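Local coordinates for protein dihydroorotase (Agrobacterium tumefaciens, PDB 2OGJ) that hydrolyses acetyl esters, deacetylating acetyl-(R)-mandelate and, less efficiently, acetyl glycolate in vitro, as a binuclear zinc member of the amidohydrolase superfamily, at residues 78-83 against 89-94; 124-129 against 383-388. All coordinates share one frame; numbering follows the deposited sequence.

Contact 1 of 2, residues 78-83 against 89-94; sequences VHIWHG and IRPSEC. With ZN (zinc ion), chain G.
Ile89 N donates to His79 O in the backbone hydrogen bond that ties together the loop between barrel strand 77-78 and strand 100-106. It measures 2.8 Å with an N-H...O angle of 162°, and the donor lies in the carbonyl plane. Beside it Ile89 O accepts a CA-H...O contact from Ile80 CA at 3.3 Å and also meets His82 CB.

The apolar part centres on the branch methyl of Ile80. With CG1 between the backbone N and the carbonyl carbon (chi1 49°), CG2 falls anti to the carbonyl carbon and touches Cys94 SG at 3.6 Å and Pro91 CA at 3.9 Å. Leu103 of strand 100-106 and Phe117 of helix 114-122 also pack on Ile80.

The polar side chains meet at the subunit interface. Arg90 CG lies over one face of the His82 ring, 3.7 Å from its centroid, a CH-pi contact. Farther along the extended arginine chain, His82 NE2 sits above a face of the guanidinium, whose plane is turned 33° from the ring. That approach has a poor angle for hydrogen bonding. Glu119 of the second subunit is hydrogen-bonded to His82 NE2 through OE1 and forms a salt bridge to Arg90 NH1 through OE2.

On the metal side, His79 NE2 binds zinc at 2.2 Å, alongside His77, Asp291 and the carboxylated Lys175, while ND1 is hydrogen-bonded to Ser108. The chemistry thus implies a loop in which the hydrogen bond to the His79 carbonyl probably helps hold the backbone of a zinc ligand, and whose His82-Arg90 pair presents its polar ends to Glu119 of the second subunit.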
ATOM      1  N   VAL A  78     -13.197   5.335 -29.081  1.00 33.20           N
ATOM      2  CA  VAL A  78     -12.696   6.714 -29.093  1.00 34.30           C
ATOM      3  C   VAL A  78     -12.773   7.310 -27.693  1.00 34.20           C
ATOM      4  O   VAL A  78     -13.398   6.745 -26.796  1.00 33.53           O
ATOM      5  CB  VAL A  78     -13.535   7.643 -30.018  1.00 35.49           C
ATOM      6  CG1 VAL A  78     -13.423   7.202 -31.467  1.00 34.92           C
ATOM      7  CG2 VAL A  78     -14.988   7.640 -29.581  1.00 35.67           C
ATOM      8  N   HIS A  79     -12.154   8.467 -27.511  1.00 33.45           N
ATOM      9  CA  HIS A  79     -12.196   9.119 -26.214  1.00 34.14           C
ATOM     10  C   HIS A  79     -12.653  10.542 -26.451  1.00 34.02           C
ATOM     11  O   HIS A  79     -11.864  11.425 -26.792  1.00 34.12           O
ATOM     12  CB  HIS A  79     -10.820   9.047 -25.561  1.00 35.18           C
ATOM     13  CG  HIS A  79     -10.393   7.645 -25.258  1.00 34.83           C
ATOM     14  ND1 HIS A  79     -10.926   6.917 -24.218  1.00 33.21           N
ATOM     15  CD2 HIS A  79      -9.562   6.802 -25.913  1.00 36.14           C
ATOM     16  CE1 HIS A  79     -10.447   5.689 -24.247  1.00 34.59           C
ATOM     17  NE2 HIS A  79      -9.616   5.591 -25.269  1.00 36.98           N
ATOM     18  N   ILE A  80     -13.953  10.733 -26.262  1.00 33.26           N
ATOM     19  CA  ILE A  80     -14.594  12.001 -26.494  1.00 32.82           C
ATOM     20  C   ILE A  80     -15.179  12.667 -25.244  1.00 34.14           C
ATOM     21  O   ILE A  80     -16.150  13.433 -25.330  1.00 34.00           O
ATOM     22  CB  ILE A  80     -15.679  11.816 -27.562  1.00 31.37           C
ATOM     23  CG1 ILE A  80     -16.542  10.603 -27.209  1.00 30.58           C
ATOM     24  CG2 ILE A  80     -15.022  11.614 -28.950  1.00 29.61           C
ATOM     25  CD1 ILE A  80     -17.575  10.291 -28.280  1.00 30.21           C
ATOM     26  N   TRP A  81     -14.583  12.385 -24.087  1.00 34.71           N
ATOM     27  CA  TRP A  81     -15.035  13.002 -22.846  1.00 35.80           C
ATOM     28  C   TRP A  81     -14.223  14.297 -22.740  1.00 35.77           C
ATOM     29  O   TRP A  81     -13.491  14.500 -21.769  1.00 33.33           O
ATOM     30  CB  TRP A  81     -14.727  12.081 -21.659  1.00 35.94           C
ATOM     31  CG  TRP A  81     -15.513  12.355 -20.386  1.00 37.81           C
ATOM     32  CD1 TRP A  81     -15.651  11.509 -19.315  1.00 37.77           C
ATOM     33  CD2 TRP A  81     -16.207  13.562 -20.028  1.00 38.06           C
ATOM     34  NE1 TRP A  81     -16.377  12.114 -18.316  1.00 36.40           N
ATOM     35  CE2 TRP A  81     -16.728  13.374 -18.725  1.00 37.63           C
ATOM     36  CE3 TRP A  81     -16.438  14.784 -20.677  1.00 38.86           C
ATOM     37  CZ2 TRP A  81     -17.461  14.363 -18.061  1.00 38.39           C
ATOM     38  CZ3 TRP A  81     -17.170  15.768 -20.016  1.00 38.03           C
ATOM     39  CH2 TRP A  81     -17.671  15.548 -18.721  1.00 38.86           C
ATOM     40  N   HIS A  82     -14.342  15.140 -23.773  1.00 36.46           N
ATOM     41  CA  HIS A  82     -13.645  16.423 -23.879  1.00 35.23           C
ATOM     42  C   HIS A  82     -13.940  17.310 -22.669  1.00 34.98           C
ATOM     43  O   HIS A  82     -15.084  17.453 -22.245  1.00 33.95           O
ATOM     44  CB  HIS A  82     -14.083  17.129 -25.154  1.00 36.93           C
ATOM     45  CG  HIS A  82     -13.604  18.542 -25.249  1.00 38.96           C
ATOM     46  ND1 HIS A  82     -12.348  18.872 -25.709  1.00 39.16           N
ATOM     47  CD2 HIS A  82     -14.188  19.704 -24.869  1.00 37.87           C
ATOM     48  CE1 HIS A  82     -12.176  20.179 -25.604  1.00 38.76           C
ATOM     49  NE2 HIS A  82     -13.275  20.706 -25.096  1.00 38.73           N
ATOM     50  N   GLY A  83     -12.896  17.910 -22.119  1.00 33.27           N
ATOM     51  CA  GLY A  83     -13.068  18.743 -20.947  1.00 36.43           C
ATOM     52  C   GLY A  83     -13.169  17.932 -19.660  1.00 38.58           C
ATOM     53  O   GLY A  83     -12.495  18.255 -18.685  1.00 39.67           O
ATOM     54  N   ILE A  89     -10.711  14.019 -26.969  1.00 38.04           N
ATOM     55  CA  ILE A  89     -10.834  14.994 -28.045  1.00 36.50           C
ATOM     56  C   ILE A  89     -12.322  15.290 -28.154  1.00 36.70           C
ATOM     57  O   ILE A  89     -13.113  14.798 -27.355  1.00 36.89           O
ATOM     58  CB  ILE A  89     -10.308  14.436 -29.400  1.00 37.27           C
ATOM     59  CG1 ILE A  89     -10.930  13.077 -29.702  1.00 35.40           C
ATOM     60  CG2 ILE A  89      -8.800  14.321 -29.363  1.00 36.09           C
ATOM     61  CD1 ILE A  89     -10.436  12.467 -31.002  1.00 34.96           C
ATOM     62  N   ARG A  90     -12.719  16.096 -29.126  1.00 37.32           N
ATOM     63  CA  ARG A  90     -14.140  16.426 -29.280  1.00 38.67           C
ATOM     64  C   ARG A  90     -14.795  15.469 -30.269  1.00 37.22           C
ATOM     65  O   ARG A  90     -14.118  14.893 -31.111  1.00 38.09           O
ATOM     66  CB  ARG A  90     -14.295  17.863 -29.804  1.00 40.04           C
ATOM     67  CG  ARG A  90     -13.639  18.947 -28.933  1.00 38.28           C
ATOM     68  CD  ARG A  90     -13.746  20.285 -29.642  1.00 38.98           C
ATOM     69  NE  ARG A  90     -12.941  21.340 -29.024  1.00 40.48           N
ATOM     70  CZ  ARG A  90     -13.370  22.171 -28.072  1.00 39.82           C
ATOM     71  NH1 ARG A  90     -14.623  22.090 -27.602  1.00 32.44           N
ATOM     72  NH2 ARG A  90     -12.539  23.087 -27.584  1.00 37.22           N
ATOM     73  N   PRO A  91     -16.116  15.246 -30.157  1.00 36.66           N
ATOM     74  CA  PRO A  91     -16.690  14.333 -31.143  1.00 37.69           C
ATOM     75  C   PRO A  91     -16.651  14.940 -32.548  1.00 39.35           C
ATOM     76  O   PRO A  91     -16.596  14.219 -33.541  1.00 40.33           O
ATOM     77  CB  PRO A  91     -18.107  14.090 -30.626  1.00 36.98           C
ATOM     78  CG  PRO A  91     -18.349  15.204 -29.681  1.00 38.25           C
ATOM     79  CD  PRO A  91     -17.037  15.424 -29.023  1.00 36.10           C
ATOM     80  N   SER A  92     -16.657  16.266 -32.642  1.00 39.97           N
ATOM     81  CA  SER A  92     -16.584  16.903 -33.952  1.00 39.17           C
ATOM     82  C   SER A  92     -15.225  16.621 -34.620  1.00 38.19           C
ATOM     83  O   SER A  92     -15.084  16.800 -35.820  1.00 36.37           O
ATOM     84  CB  SER A  92     -16.785  18.415 -33.825  1.00 40.49           C
ATOM     85  OG  SER A  92     -15.564  19.077 -33.549  1.00 41.71           O
ATOM     86  N   GLU A  93     -14.221  16.156 -33.855  1.00 37.25           N
ATOM     87  CA  GLU A  93     -12.882  15.908 -34.374  1.00 36.09           C
ATOM     88  C   GLU A  93     -12.740  14.473 -34.870  1.00 34.29           C
ATOM     89  O   GLU A  93     -11.737  14.141 -35.536  1.00 32.71           O
ATOM     90  CB  GLU A  93     -11.831  16.214 -33.308  1.00 36.58           C
ATOM     91  CG  GLU A  93     -11.841  17.653 -32.821  1.00 38.20           C
ATOM     92  CD  GLU A  93     -10.794  17.917 -31.757  1.00 40.99           C
ATOM     93  OE1 GLU A  93     -10.054  16.974 -31.405  1.00 42.40           O
ATOM     94  OE2 GLU A  93     -10.713  19.067 -31.274  1.00 20.56           O
ATOM     95  N   CYS A  94     -13.684  13.611 -34.581  1.00 34.46           N
ATOM     96  CA  CYS A  94     -13.585  12.220 -35.016  1.00 34.89           C
ATOM     97  C   CYS A  94     -14.935  11.674 -35.461  1.00 33.64           C
ATOM     98  O   CYS A  94     -15.079  10.476 -35.668  1.00 34.23           O
ATOM     99  CB  CYS A  94     -13.067  11.372 -33.860  1.00 35.62           C
ATOM    100  SG  CYS A  94     -14.129  11.554 -32.390  1.00 31.71           S
TER
HETATM  101 ZN    ZN G 418      -8.384   3.775 -25.412  1.00 42.94          ZN

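Contact 2 of 2, residues 124-129 against 383-388; sequences PSRERI and GAEAIA
A surface salt bridge, accompanied by a van der Waals contact with Ile387, joins the TIM-barrel domain to the beta structure beside it: residues 124-129 run into barrel strand 128-132, and residues 383-388 carry the edge strand 385-388, paired antiparallel with strand 368-382. The backbones stay well apart, 9.4 Å between Arg126 CA and Glu385 CA, and only 123 Å² is buried, which shows that long side chains do the bridging. Arg126 reaches across with its chain extended from CG to NE, and Glu385, its CG anti to the backbone N (chi1 -154°), extends to meet it at about a right angle. The guanidinium and carboxylate planes are 48° apart, so the charged groups do not form a flat paired fork. Arg126 also belongs to a three-residue network: NH1 pairs with Glu127 OE2 at 3.3 Å, and that oxygen accepts a hydrogen bond from Ala96 N. The arginine is thereby held between two carboxylates, one from its own segment and one from across the gap. Ile387 adds its CG1, 3.8 Å from Arg126 NE. The salt bridge runs through one weak hydrogen bond, Arg126 NE to Glu385 OE2 at 3.2 Å, bent to 131°, with the oxygen near the guanidinium plane at its edge.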
ATOM      1  N   PRO A 124     -25.874  16.957 -26.700  1.00 41.38           N
ATOM      2  CA  PRO A 124     -25.703  18.002 -27.710  1.00 41.47           C
ATOM      3  C   PRO A 124     -25.087  17.580 -29.048  1.00 42.22           C
ATOM      4  O   PRO A 124     -25.082  18.373 -29.986  1.00 43.26           O
ATOM      5  CB  PRO A 124     -24.836  19.035 -26.985  1.00 39.63           C
ATOM      6  CG  PRO A 124     -23.969  18.195 -26.130  1.00 37.26           C
ATOM      7  CD  PRO A 124     -24.957  17.184 -25.568  1.00 39.00           C
ATOM      8  N   SER A 125     -24.580  16.354 -29.156  1.00 42.23           N
ATOM      9  CA  SER A 125     -23.943  15.909 -30.401  1.00 44.18           C
ATOM     10  C   SER A 125     -24.902  15.474 -31.505  1.00 46.22           C
ATOM     11  O   SER A 125     -25.979  14.933 -31.220  1.00 46.76           O
ATOM     12  CB  SER A 125     -22.981  14.753 -30.122  1.00 42.02           C
ATOM     13  OG  SER A 125     -21.751  15.204 -29.583  1.00 41.07           O
ATOM     14  N   ARG A 126     -24.511  15.690 -32.766  1.00 47.01           N
ATOM     15  CA  ARG A 126     -25.378  15.261 -33.858  1.00 47.87           C
ATOM     16  C   ARG A 126     -25.210  13.784 -34.175  1.00 46.32           C
ATOM     17  O   ARG A 126     -26.088  13.184 -34.790  1.00 47.18           O
ATOM     18  CB  ARG A 126     -25.218  16.119 -35.142  1.00 49.77           C
ATOM     19  CG  ARG A 126     -23.836  16.593 -35.582  1.00 51.63           C
ATOM     20  CD  ARG A 126     -23.956  17.079 -37.036  1.00 57.56           C
ATOM     21  NE  ARG A 126     -22.924  17.993 -37.552  1.00 60.28           N
ATOM     22  CZ  ARG A 126     -21.631  17.961 -37.229  1.00 64.37           C
ATOM     23  NH1 ARG A 126     -21.158  17.064 -36.359  1.00 65.95           N
ATOM     24  NH2 ARG A 126     -20.796  18.814 -37.809  1.00 64.62           N
ATOM     25  N   GLU A 127     -24.100  13.194 -33.733  1.00 44.58           N
ATOM     26  CA  GLU A 127     -23.847  11.776 -33.965  1.00 42.64           C
ATOM     27  C   GLU A 127     -24.464  10.921 -32.870  1.00 41.86           C
ATOM     28  O   GLU A 127     -24.930  11.436 -31.858  1.00 41.97           O
ATOM     29  CB  GLU A 127     -22.347  11.496 -34.014  1.00 41.52           C
ATOM     30  CG  GLU A 127     -21.612  12.366 -35.017  1.00 41.97           C
ATOM     31  CD  GLU A 127     -21.082  13.658 -34.410  1.00 41.16           C
ATOM     32  OE1 GLU A 127     -21.648  14.129 -33.390  1.00 41.06           O
ATOM     33  OE2 GLU A 127     -20.107  14.211 -34.968  1.00 38.04           O
ATOM     34  N   ARG A 128     -24.479   9.612 -33.084  1.00 41.50           N
ATOM     35  CA  ARG A 128     -25.010   8.705 -32.087  1.00 41.95           C
ATOM     36  C   ARG A 128     -23.815   8.457 -31.188  1.00 42.16           C
ATOM     37  O   ARG A 128     -22.747   8.041 -31.655  1.00 41.84           O
ATOM     38  CB  ARG A 128     -25.458   7.386 -32.713  1.00 42.03           C
ATOM     39  CG  ARG A 128     -26.071   6.399 -31.727  1.00 42.57           C
ATOM     40  CD  ARG A 128     -26.242   5.041 -32.374  1.00 45.00           C
ATOM     41  NE  ARG A 128     -26.777   5.191 -33.725  1.00 49.10           N
ATOM     42  CZ  ARG A 128     -28.066   5.312 -34.018  1.00 50.32           C
ATOM     43  NH1 ARG A 128     -28.979   5.289 -33.051  1.00 53.65           N
ATOM     44  NH2 ARG A 128     -28.437   5.482 -35.278  1.00 49.29           N
ATOM     45  N   ILE A 129     -23.980   8.727 -29.903  1.00 41.37           N
ATOM     46  CA  ILE A 129     -22.891   8.529 -28.977  1.00 40.89           C
ATOM     47  C   ILE A 129     -23.264   7.606 -27.821  1.00 40.42           C
ATOM     48  O   ILE A 129     -24.177   7.871 -27.023  1.00 38.42           O
ATOM     49  CB  ILE A 129     -22.384   9.891 -28.510  1.00 40.35           C
ATOM     50  CG1 ILE A 129     -21.831  10.636 -29.727  1.00 39.47           C
ATOM     51  CG2 ILE A 129     -21.337   9.733 -27.427  1.00 40.27           C
ATOM     52  CD1 ILE A 129     -21.481  12.041 -29.462  1.00 41.44           C
ATOM     53  N   GLY A 383     -29.942  11.750 -41.167  1.00 45.72           N
ATOM     54  CA  GLY A 383     -31.281  12.245 -41.374  1.00 46.09           C
ATOM     55  C   GLY A 383     -31.204  13.186 -42.562  1.00 47.98           C
ATOM     56  O   GLY A 383     -30.594  12.859 -43.588  1.00 47.21           O
ATOM     57  N   ALA A 384     -31.782  14.375 -42.418  1.00 49.80           N
ATOM     58  CA  ALA A 384     -31.790  15.357 -43.499  1.00 51.89           C
ATOM     59  C   ALA A 384     -30.504  16.160 -43.626  1.00 53.91           C
ATOM     60  O   ALA A 384     -30.275  16.798 -44.658  1.00 54.07           O
ATOM     61  CB  ALA A 384     -32.956  16.312 -43.326  1.00 53.08           C
ATOM     62  N   GLU A 385     -29.667  16.152 -42.593  1.00 55.47           N
ATOM     63  CA  GLU A 385     -28.418  16.910 -42.646  1.00 55.55           C
ATOM     64  C   GLU A 385     -27.398  16.117 -43.453  1.00 54.14           C
ATOM     65  O   GLU A 385     -27.337  14.895 -43.365  1.00 54.38           O
ATOM     66  CB  GLU A 385     -27.886  17.161 -41.227  1.00 57.59           C
ATOM     67  CG  GLU A 385     -27.004  18.410 -41.083  1.00 61.09           C
ATOM     68  CD  GLU A 385     -26.378  18.553 -39.692  1.00 62.98           C
ATOM     69  OE1 GLU A 385     -27.095  18.380 -38.681  1.00 64.75           O
ATOM     70  OE2 GLU A 385     -25.164  18.851 -39.619  1.00 65.58           O
ATOM     71  N   ALA A 386     -26.614  16.811 -44.261  1.00 52.09           N
ATOM     72  CA  ALA A 386     -25.587  16.163 -45.053  1.00 51.10           C
ATOM     73  C   ALA A 386     -24.309  16.906 -44.721  1.00 51.13           C
ATOM     74  O   ALA A 386     -24.141  18.063 -45.103  1.00 52.20           O
ATOM     75  CB  ALA A 386     -25.899  16.289 -46.522  1.00 50.73           C
ATOM     76  N   ILE A 387     -23.409  16.258 -43.991  1.00 49.90           N
ATOM     77  CA  ILE A 387     -22.164  16.915 -43.624  1.00 47.92           C
ATOM     78  C   ILE A 387     -20.990  16.575 -44.532  1.00 45.33           C
ATOM     79  O   ILE A 387     -20.738  15.416 -44.834  1.00 45.11           O
ATOM     80  CB  ILE A 387     -21.768  16.585 -42.172  1.00 49.29           C
ATOM     81  CG1 ILE A 387     -22.890  16.995 -41.213  1.00 51.59           C
ATOM     82  CG2 ILE A 387     -20.498  17.325 -41.804  1.00 48.59           C
ATOM     83  CD1 ILE A 387     -24.014  16.004 -41.127  1.00 48.29           C
ATOM     84  N   ALA A 388     -20.278  17.597 -44.977  1.00 44.18           N
ATOM     85  CA  ALA A 388     -19.106  17.391 -45.824  1.00 43.43           C
ATOM     86  C   ALA A 388     -18.017  16.754 -44.980  1.00 42.34           C
ATOM     87  O   ALA A 388     -17.571  17.335 -43.981  1.00 42.13           O
ATOM     88  CB  ALA A 388     -18.612  18.729 -46.389  1.00 42.17           C
TER

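The two contacts follow in series along the chain, with centres 15 Å apart, and meet directly where the loop of contact 1 packs on the start of barrel strand 128-132 in contact 2. Pro91 CG lies 3.4 Å from Ser125 OG, Pro91 O is 3.8 Å from Glu127 OE2, Ile80 CD1 is 3.9 Å from Ile129 CG2, and Pro91 CB is 4.1 Å from Ile129 CD1; all four are packing contacts. Contact 1 reaches the binuclear zinc site through His79, which also lies about 5 Å (side chain to ion) from the second zinc, whereas contact 2 sits away from the annotated sites, at the surface where strand 385-388 lies.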